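PDB 5WLH: LbaCas13a H328A (C2c2) from Lachnospiraceae bacterium NK4A179, which binds pre-crRNA and, as an RNA-targeting CRISPR nuclease of the Cas13a family, probably uses the matured guide to recognise and cut RNA. Local coordinates for residues Y38-R43 with Y936-E941; C809-T814 with V932-R937; K986-Y991 with E1033-N1038. All coordinates share one frame; numbering follows the deposited sequence.

Interaction 1: residues Y38-R43 with Y936-E941; sequences YNDPSR and YRRASE
A salt-bridge network of Asp-40, Arg-937 and Glu-941 joins the end of the antiparallel hairpin 22-28/33-39, and the loop that follows it, to the last turns of helix 915-941. Asp-40 and Arg-937 meet tip to tip with their flat ends nearly coplanar: the guanidinium is end-on, NH1 to Asp-40 OD1 at 2.7 Å and NH2 to Asp-40 OD2 at 3.1 Å. The second bond is almost straight, at 178°, and uses the syn lone pair of OD2. CG of Asp-40 lies anti to the backbone N (chi1 -172°), on the side of the helix.

Glu-941 crosses Asp-40 at about a right angle and brings OE2 to within 2.5 Å of Asp-40 OD1. Its other oxygen, Glu-941 OE1, accepts from Ser-42 N at 3.0 Å, met from above the carboxylate plane, and has a long, weak ion pair, 3.6 Å, with Arg-937 NH1. Glu-941 OE2 also lies at the edge of the Tyr-38 ring, 3.3 Å from its CE2. Tyr-38 suits this place because its buried ring packs on Lys-23 and Ala-25 of strand 22-28 while its hydroxyl oxygen, OH, accepts from Arg-938 NH1 at 3.2 Å. The guanidinium of Arg-938 is further held by Asp-934 and Glu-490, and Phe-487 of helix 486-517 packs against both Tyr-38 and Arg-938.

Two acidic oxygens so close would repel if both groups were ionised, so one of the pair is probably protonated, with the positive charge of Arg-937 easing what repulsion remains.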
# COMPACT_ATOMS: atom_id res chain seq x y z
N TYR A 38 -11.43 -15.99 -17.42
CA TYR A 38 -12.77 -16.24 -16.91
C TYR A 38 -13.55 -14.95 -16.79
O TYR A 38 -13.01 -13.88 -16.48
CB TYR A 38 -12.75 -16.98 -15.57
CG TYR A 38 -12.14 -16.24 -14.38
CD1 TYR A 38 -10.77 -16.17 -14.22
CD2 TYR A 38 -12.95 -15.70 -13.39
CE1 TYR A 38 -10.21 -15.54 -13.10
CE2 TYR A 38 -12.41 -15.08 -12.27
CZ TYR A 38 -11.04 -15.00 -12.13
OH TYR A 38 -10.50 -14.38 -11.02
N ASN A 39 -14.84 -15.07 -17.04
CA ASN A 39 -15.77 -13.96 -16.93
C ASN A 39 -16.21 -13.80 -15.49
O ASN A 39 -16.46 -14.78 -14.79
CB ASN A 39 -16.96 -14.19 -17.85
CG ASN A 39 -16.54 -14.64 -19.24
OD1 ASN A 39 -15.99 -13.84 -20.01
ND2 ASN A 39 -16.75 -15.92 -19.56
N ASP A 40 -16.29 -12.55 -15.04
CA ASP A 40 -16.56 -12.28 -13.64
C ASP A 40 -17.47 -11.06 -13.52
O ASP A 40 -17.18 -10.03 -14.13
CB ASP A 40 -15.25 -12.05 -12.90
CG ASP A 40 -15.44 -11.95 -11.40
OD1 ASP A 40 -16.03 -12.88 -10.83
OD2 ASP A 40 -15.00 -10.95 -10.80
N PRO A 41 -18.56 -11.14 -12.74
CA PRO A 41 -19.06 -12.33 -12.05
C PRO A 41 -19.79 -13.28 -13.00
O PRO A 41 -20.44 -12.85 -13.96
CB PRO A 41 -20.02 -11.75 -11.02
CG PRO A 41 -20.55 -10.52 -11.66
CD PRO A 41 -19.46 -9.98 -12.55
N SER A 42 -19.68 -14.57 -12.74
CA SER A 42 -20.37 -15.57 -13.54
C SER A 42 -20.69 -16.75 -12.64
O SER A 42 -20.33 -16.77 -11.46
CB SER A 42 -19.52 -16.01 -14.73
OG SER A 42 -20.30 -16.74 -15.65
N ARG A 43 -21.42 -17.71 -13.19
CA ARG A 43 -21.75 -18.93 -12.48
C ARG A 43 -20.78 -20.03 -12.91
O ARG A 43 -20.23 -19.99 -14.01
CB ARG A 43 -23.20 -19.35 -12.75
CG ARG A 43 -24.16 -19.02 -11.61
CD ARG A 43 -25.63 -18.95 -12.05
NE ARG A 43 -25.90 -17.85 -12.96
CZ ARG A 43 -27.10 -17.54 -13.45
NH1 ARG A 43 -28.16 -18.26 -13.09
NH2 ARG A 43 -27.25 -16.52 -14.28
N TYR A 936 -12.66 -16.73 -2.76
CA TYR A 936 -13.39 -17.98 -2.78
C TYR A 936 -14.50 -17.93 -3.81
O TYR A 936 -14.79 -18.92 -4.49
CB TYR A 936 -13.93 -18.28 -1.39
CG TYR A 936 -12.87 -18.87 -0.49
CD1 TYR A 936 -12.21 -20.05 -0.82
CD2 TYR A 936 -12.50 -18.23 0.68
CE1 TYR A 936 -11.23 -20.58 -0.01
CE2 TYR A 936 -11.52 -18.76 1.51
CZ TYR A 936 -10.89 -19.92 1.16
OH TYR A 936 -9.93 -20.45 1.98
N ARG A 937 -15.15 -16.77 -3.94
CA ARG A 937 -16.18 -16.59 -4.95
C ARG A 937 -15.64 -16.87 -6.35
O ARG A 937 -16.25 -17.60 -7.14
CB ARG A 937 -16.73 -15.17 -4.87
CG ARG A 937 -17.81 -14.84 -5.87
CD ARG A 937 -18.17 -13.34 -5.78
NE ARG A 937 -17.10 -12.46 -6.25
CZ ARG A 937 -16.79 -12.27 -7.53
NH1 ARG A 937 -17.46 -12.89 -8.50
NH2 ARG A 937 -15.79 -11.45 -7.85
N ARG A 938 -14.48 -16.29 -6.66
CA ARG A 938 -13.90 -16.45 -7.99
C ARG A 938 -13.31 -17.84 -8.18
O ARG A 938 -13.43 -18.42 -9.26
CB ARG A 938 -12.87 -15.34 -8.25
CG ARG A 938 -13.53 -13.96 -8.46
CD ARG A 938 -12.49 -12.87 -8.77
NE ARG A 938 -11.83 -12.40 -7.55
CZ ARG A 938 -10.60 -12.75 -7.19
NH1 ARG A 938 -9.90 -13.58 -7.95
NH2 ARG A 938 -10.06 -12.28 -6.07
N ALA A 939 -12.68 -18.40 -7.14
CA ALA A 939 -12.26 -19.79 -7.21
C ALA A 939 -13.45 -20.70 -7.48
O ALA A 939 -13.39 -21.59 -8.33
CB ALA A 939 -11.55 -20.21 -5.92
N SER A 940 -14.57 -20.43 -6.80
CA SER A 940 -15.75 -21.28 -6.95
C SER A 940 -16.30 -21.20 -8.37
O SER A 940 -16.56 -22.24 -9.00
CB SER A 940 -16.80 -20.89 -5.91
OG SER A 940 -18.05 -21.55 -6.13
N GLU A 941 -16.43 -19.99 -8.91
CA GLU A 941 -17.07 -19.84 -10.22
C GLU A 941 -16.23 -20.42 -11.34
O GLU A 941 -16.78 -20.84 -12.36
CB GLU A 941 -17.40 -18.37 -10.50
CG GLU A 941 -16.25 -17.56 -11.09
CD GLU A 941 -16.50 -16.06 -11.06
OE1 GLU A 941 -17.65 -15.63 -10.81
OE2 GLU A 941 -15.54 -15.31 -11.30

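Interaction 2: residues C809-T814 with V932-R937; sequences CQLIMT and VWDIYR. With nucleotides of chain B.
Leu-811, on helix 805-813, packs its CD2 methyl against Arg-937 and Trp-933 where that helix passes helix 915-941. The short helical segments are steeply inclined, 76° between their directions, and their axes stay 12.4 Å apart, so side chains rather than backbones bridge the interval. Leucine suits the place because its chain is long enough to set one apolar methyl, CD2, over a face of the Arg-937 guanidinium, 3.6 Å from CZ, and at the edge of the Trp-933 indole, 4.4 Å from CH2.

CG of Trp-933 lies anti to its backbone N (chi1 168°), and the outer edge of the indole meets helix 805-813. There Trp-933 CZ3 comes within 3.8 Å of Gln-810 OE1; the amide of Gln-810 also bonds Ser-673 O through NE2.

Asp-934, one turn earlier, helps to fix the guanidinium, together with Asp-40 at its far end: Arg-937 NE and NH2 both donate side-on to Asp-934 OD1, the NH2 bond measuring 2.7 Å. Asp-934 OD2, which pairs with Arg-938, lies 3.4 Å from N7 of A25 of chain B, a proximity of two acceptors. A water donates to Thr-814 OG1 at 3.1 Å and weakly to Asp-934 OD1, and accepts weakly from N6 of A25 of chain B.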
# COMPACT_ATOMS: atom_id res chain seq x y z
N CYS A 809 -22.50 -3.53 -4.33
CA CYS A 809 -21.57 -2.40 -4.36
C CYS A 809 -20.15 -2.86 -4.58
O CYS A 809 -19.40 -2.25 -5.35
CB CYS A 809 -21.63 -1.60 -3.05
SG CYS A 809 -23.12 -0.63 -2.80
N GLN A 810 -19.74 -3.92 -3.89
CA GLN A 810 -18.37 -4.40 -4.02
C GLN A 810 -18.09 -4.88 -5.44
O GLN A 810 -17.04 -4.57 -6.01
CB GLN A 810 -18.12 -5.53 -3.02
CG GLN A 810 -18.24 -5.10 -1.58
CD GLN A 810 -18.46 -6.26 -0.65
OE1 GLN A 810 -18.60 -7.40 -1.07
NE2 GLN A 810 -18.45 -5.98 0.64
N LEU A 811 -19.03 -5.61 -6.03
CA LEU A 811 -18.83 -6.12 -7.38
C LEU A 811 -18.84 -5.00 -8.40
O LEU A 811 -18.13 -5.08 -9.41
CB LEU A 811 -19.88 -7.18 -7.71
CG LEU A 811 -19.74 -8.45 -6.86
CD1 LEU A 811 -20.85 -9.43 -7.17
CD2 LEU A 811 -18.38 -9.09 -7.06
N ILE A 812 -19.60 -3.93 -8.15
CA ILE A 812 -19.55 -2.76 -9.02
C ILE A 812 -18.21 -2.05 -8.89
O ILE A 812 -17.57 -1.74 -9.90
CB ILE A 812 -20.72 -1.81 -8.70
CG1 ILE A 812 -21.99 -2.34 -9.36
CG2 ILE A 812 -20.42 -0.41 -9.18
CD1 ILE A 812 -21.89 -2.39 -10.87
N MET A 813 -17.77 -1.79 -7.66
CA MET A 813 -16.51 -1.08 -7.47
C MET A 813 -15.31 -1.87 -8.00
O MET A 813 -14.24 -1.29 -8.20
CB MET A 813 -16.30 -0.74 -5.99
CG MET A 813 -17.14 0.44 -5.47
SD MET A 813 -16.72 2.05 -6.19
CE MET A 813 -16.69 3.09 -4.73
N THR A 814 -15.48 -3.18 -8.22
CA THR A 814 -14.47 -3.99 -8.90
C THR A 814 -14.69 -3.99 -10.41
O THR A 814 -14.44 -2.99 -11.09
CB THR A 814 -14.48 -5.46 -8.41
OG1 THR A 814 -14.61 -5.51 -6.98
CG2 THR A 814 -13.19 -6.17 -8.83
N VAL A 932 -11.11 -12.17 1.15
CA VAL A 932 -11.18 -13.62 1.25
C VAL A 932 -12.47 -14.12 0.61
O VAL A 932 -12.47 -15.11 -0.13
CB VAL A 932 -11.06 -14.05 2.72
CG1 VAL A 932 -11.38 -15.53 2.89
CG2 VAL A 932 -9.63 -13.74 3.26
N TRP A 933 -13.59 -13.45 0.89
CA TRP A 933 -14.85 -13.85 0.26
C TRP A 933 -14.75 -13.79 -1.26
O TRP A 933 -15.20 -14.70 -1.97
CB TRP A 933 -15.98 -12.95 0.78
CG TRP A 933 -17.30 -13.01 0.03
CD1 TRP A 933 -18.37 -13.84 0.31
CD2 TRP A 933 -17.70 -12.21 -1.08
NE1 TRP A 933 -19.41 -13.59 -0.57
CE2 TRP A 933 -19.02 -12.60 -1.44
CE3 TRP A 933 -17.08 -11.19 -1.82
CZ2 TRP A 933 -19.71 -12.01 -2.49
CZ3 TRP A 933 -17.77 -10.61 -2.86
CH2 TRP A 933 -19.08 -11.03 -3.19
N ASP A 934 -14.13 -12.73 -1.77
CA ASP A 934 -14.08 -12.54 -3.22
C ASP A 934 -13.20 -13.59 -3.88
O ASP A 934 -13.49 -14.05 -4.99
CB ASP A 934 -13.57 -11.13 -3.52
CG ASP A 934 -13.70 -10.77 -4.98
OD1 ASP A 934 -14.85 -10.65 -5.45
OD2 ASP A 934 -12.67 -10.61 -5.66
N ILE A 935 -12.11 -13.98 -3.22
CA ILE A 935 -11.24 -15.02 -3.76
C ILE A 935 -11.99 -16.34 -3.85
O ILE A 935 -11.93 -17.05 -4.86
CB ILE A 935 -9.98 -15.19 -2.90
CG1 ILE A 935 -9.15 -13.89 -2.89
CG2 ILE A 935 -9.15 -16.37 -3.44
CD1 ILE A 935 -8.23 -13.80 -1.67
N TYR A 936 -12.66 -16.73 -2.76
CA TYR A 936 -13.39 -17.98 -2.78
C TYR A 936 -14.50 -17.93 -3.81
O TYR A 936 -14.79 -18.92 -4.49
CB TYR A 936 -13.93 -18.28 -1.39
CG TYR A 936 -12.87 -18.87 -0.49
CD1 TYR A 936 -12.21 -20.05 -0.82
CD2 TYR A 936 -12.50 -18.23 0.68
CE1 TYR A 936 -11.23 -20.58 -0.01
CE2 TYR A 936 -11.52 -18.76 1.51
CZ TYR A 936 -10.89 -19.92 1.16
OH TYR A 936 -9.93 -20.45 1.98
N ARG A 937 -15.15 -16.77 -3.94
CA ARG A 937 -16.18 -16.59 -4.95
C ARG A 937 -15.64 -16.87 -6.35
O ARG A 937 -16.25 -17.60 -7.14
CB ARG A 937 -16.73 -15.17 -4.87
CG ARG A 937 -17.81 -14.84 -5.87
CD ARG A 937 -18.17 -13.34 -5.78
NE ARG A 937 -17.10 -12.46 -6.25
CZ ARG A 937 -16.79 -12.27 -7.53
NH1 ARG A 937 -17.46 -12.89 -8.50
NH2 ARG A 937 -15.79 -11.45 -7.85
P A B 25 -5.59 -8.35 -10.81
OP1 A B 25 -6.58 -9.43 -11.06
OP2 A B 25 -5.49 -7.20 -11.74
O5' A B 25 -5.89 -7.79 -9.35
C5' A B 25 -5.02 -6.86 -8.72
C4' A B 25 -4.80 -7.24 -7.28
O4' A B 25 -6.00 -6.95 -6.50
C3' A B 25 -4.47 -8.72 -7.03
O3' A B 25 -3.52 -8.80 -5.98
C2' A B 25 -5.79 -9.28 -6.50
O2' A B 25 -5.64 -10.42 -5.69
C1' A B 25 -6.31 -8.09 -5.71
N9 A B 25 -7.74 -8.15 -5.44
C8 A B 25 -8.71 -8.73 -6.21
N7 A B 25 -9.90 -8.69 -5.66
C5 A B 25 -9.68 -8.05 -4.45
C6 A B 25 -10.54 -7.69 -3.41
N6 A B 25 -11.85 -7.95 -3.44
N1 A B 25 -10.01 -7.08 -2.33
C2 A B 25 -8.70 -6.82 -2.30
N3 A B 25 -7.79 -7.11 -3.23
C4 A B 25 -8.35 -7.72 -4.29
O HOH W 1 -14.77 -7.86 -5.03

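Interaction 3: residues K986-Y991 with E1033-N1038; sequences KDDEVY and EHPKLN
Tyr-991, in the first turn of helix 988-995, reaches across to strand 1034-1035 of the small antiparallel hairpin 1030-1031/1034-1035 and the loop that leaves it. Its hydroxyl oxygen, OH, donates to Lys-1036 O at 2.6 Å, the carbonyl lying at the edge of the ring, while Tyr-991 CE2 rests 3.8 Å from Pro-1035 CB. A tyrosine fits because it offers an apolar flank to the proline and a polar tip to the backbone beyond; CG anti to the backbone N (chi1 179°) starts the ring in that direction. An alanine here would probably leave Lys-1036 O without this donor and open a gap beside the Pro-1035 ring.

Asp-988 makes the other half of the contact. Its CG lies 3.7 Å from Pro-1035 CD, and Asp-988 OD2 accepts from His-1034 ND1, a His-carboxylate hydrogen bond whose modelled length of 2.3 Å is too short to be trusted in detail.

Farther out, Ile-981 touches Asp-988, Tyr-991 and Leu-1037, and Ile-1042 of helix 1039-1047 touches the last two. Asn-1038 is the N-cap of that helix, binding Ile-1041 N. Asp-987 likewise caps helix 988-995: Asp-987 OD1 accepts from Val-990 N at 3.1 Å, nearly in line with the C-O bond.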
# COMPACT_ATOMS: atom_id res chain seq x y z
N LYS A 986 -4.39 15.81 37.72
CA LYS A 986 -4.58 15.86 39.17
C LYS A 986 -5.58 16.94 39.56
O LYS A 986 -6.46 16.70 40.39
CB LYS A 986 -3.24 16.09 39.86
CG LYS A 986 -3.31 16.19 41.39
CD LYS A 986 -4.21 15.12 42.01
CE LYS A 986 -4.28 15.31 43.53
NZ LYS A 986 -4.66 14.10 44.30
N ASP A 987 -5.48 18.13 38.97
CA ASP A 987 -6.38 19.22 39.30
C ASP A 987 -6.44 20.19 38.12
O ASP A 987 -5.73 20.03 37.13
CB ASP A 987 -5.95 19.92 40.59
CG ASP A 987 -4.46 20.23 40.62
OD1 ASP A 987 -3.93 20.71 39.61
OD2 ASP A 987 -3.83 19.98 41.67
N ASP A 988 -7.29 21.21 38.26
CA ASP A 988 -7.42 22.22 37.21
C ASP A 988 -6.11 22.93 36.93
O ASP A 988 -5.94 23.46 35.83
CB ASP A 988 -8.48 23.24 37.60
CG ASP A 988 -9.87 22.64 37.69
OD1 ASP A 988 -10.05 21.49 37.25
OD2 ASP A 988 -10.77 23.33 38.21
N GLU A 989 -5.17 22.93 37.88
CA GLU A 989 -3.92 23.66 37.68
C GLU A 989 -2.98 22.93 36.72
O GLU A 989 -2.42 23.54 35.81
CB GLU A 989 -3.22 23.91 39.02
CG GLU A 989 -1.80 24.43 38.88
CD GLU A 989 -1.73 25.84 38.32
OE1 GLU A 989 -0.61 26.29 37.97
OE2 GLU A 989 -2.77 26.51 38.23
N VAL A 990 -2.78 21.62 36.92
CA VAL A 990 -1.95 20.87 35.99
C VAL A 990 -2.61 20.79 34.62
O VAL A 990 -1.94 20.83 33.58
CB VAL A 990 -1.62 19.47 36.53
CG1 VAL A 990 -0.47 19.53 37.52
CG2 VAL A 990 -2.84 18.84 37.16
N TYR A 991 -3.94 20.70 34.59
CA TYR A 991 -4.66 20.72 33.32
C TYR A 991 -4.41 22.03 32.59
O TYR A 991 -4.06 22.04 31.40
CB TYR A 991 -6.15 20.50 33.54
CG TYR A 991 -6.97 20.54 32.27
CD1 TYR A 991 -6.49 20.01 31.08
CD2 TYR A 991 -8.24 21.11 32.25
CE1 TYR A 991 -7.23 20.04 29.92
CE2 TYR A 991 -8.99 21.15 31.10
CZ TYR A 991 -8.48 20.62 29.93
OH TYR A 991 -9.22 20.66 28.78
N GLU A 1033 -16.58 27.08 36.45
CA GLU A 1033 -15.62 27.11 37.55
C GLU A 1033 -14.25 26.60 37.14
O GLU A 1033 -13.23 27.06 37.68
CB GLU A 1033 -16.15 26.29 38.72
CG GLU A 1033 -15.63 26.73 40.08
CD GLU A 1033 -16.26 28.02 40.56
OE1 GLU A 1033 -17.20 28.52 39.90
OE2 GLU A 1033 -15.82 28.53 41.61
N HIS A 1034 -14.20 25.65 36.22
CA HIS A 1034 -12.99 24.95 35.84
C HIS A 1034 -12.70 25.15 34.36
O HIS A 1034 -13.61 25.45 33.58
CB HIS A 1034 -13.13 23.45 36.14
CG HIS A 1034 -13.76 23.16 37.47
ND1 HIS A 1034 -13.04 23.13 38.64
CD2 HIS A 1034 -15.05 22.91 37.80
CE1 HIS A 1034 -13.86 22.86 39.65
NE2 HIS A 1034 -15.08 22.72 39.17
N PRO A 1035 -11.45 25.00 33.94
CA PRO A 1035 -11.16 25.03 32.50
C PRO A 1035 -12.02 24.01 31.77
O PRO A 1035 -12.42 22.98 32.33
CB PRO A 1035 -9.67 24.68 32.42
CG PRO A 1035 -9.13 25.05 33.77
CD PRO A 1035 -10.23 24.79 34.74
N LYS A 1036 -12.35 24.32 30.52
CA LYS A 1036 -13.22 23.44 29.76
C LYS A 1036 -12.46 22.17 29.38
O LYS A 1036 -11.32 22.24 28.90
CB LYS A 1036 -13.74 24.14 28.51
CG LYS A 1036 -14.88 23.42 27.82
CD LYS A 1036 -15.15 24.00 26.45
CE LYS A 1036 -15.96 23.03 25.60
NZ LYS A 1036 -15.96 23.46 24.17
N LEU A 1037 -13.07 21.02 29.61
CA LEU A 1037 -12.49 19.76 29.16
C LEU A 1037 -12.49 19.77 27.63
O LEU A 1037 -13.56 19.77 27.01
CB LEU A 1037 -13.27 18.58 29.72
CG LEU A 1037 -12.59 17.21 29.80
CD1 LEU A 1037 -12.36 16.60 28.42
CD2 LEU A 1037 -11.27 17.31 30.54
N ASN A 1038 -11.31 19.80 27.03
CA ASN A 1038 -11.17 19.86 25.59
C ASN A 1038 -10.82 18.48 25.05
O ASN A 1038 -9.73 17.95 25.32
CB ASN A 1038 -10.12 20.89 25.17
CG ASN A 1038 -10.07 21.09 23.68
OD1 ASN A 1038 -9.57 20.22 22.95
ND2 ASN A 1038 -10.59 22.22 23.20

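How the interactions relate
From the N terminus, residues 38-43 pair with 936-941 across nearly nine hundred residues, so interaction 1 closes a loop over much of the chain, most of it helical or irregular. Interaction 2 opens within that span, at 809-814, and the two loops end on the same stretch of helix 915-941. Their segments share Tyr-936 and Arg-937, of which Arg-937 touches the partner in both, and the two centres are about 10 Å apart; helix 915-941 thus ties the N-terminal hairpin to helix 805-813. Interaction 3 follows in series, a local loop of about forty residues between helix 988-995 and a small hairpin, its centre about 60 Å from that of interaction 1 and 50 Å from that of interaction 2.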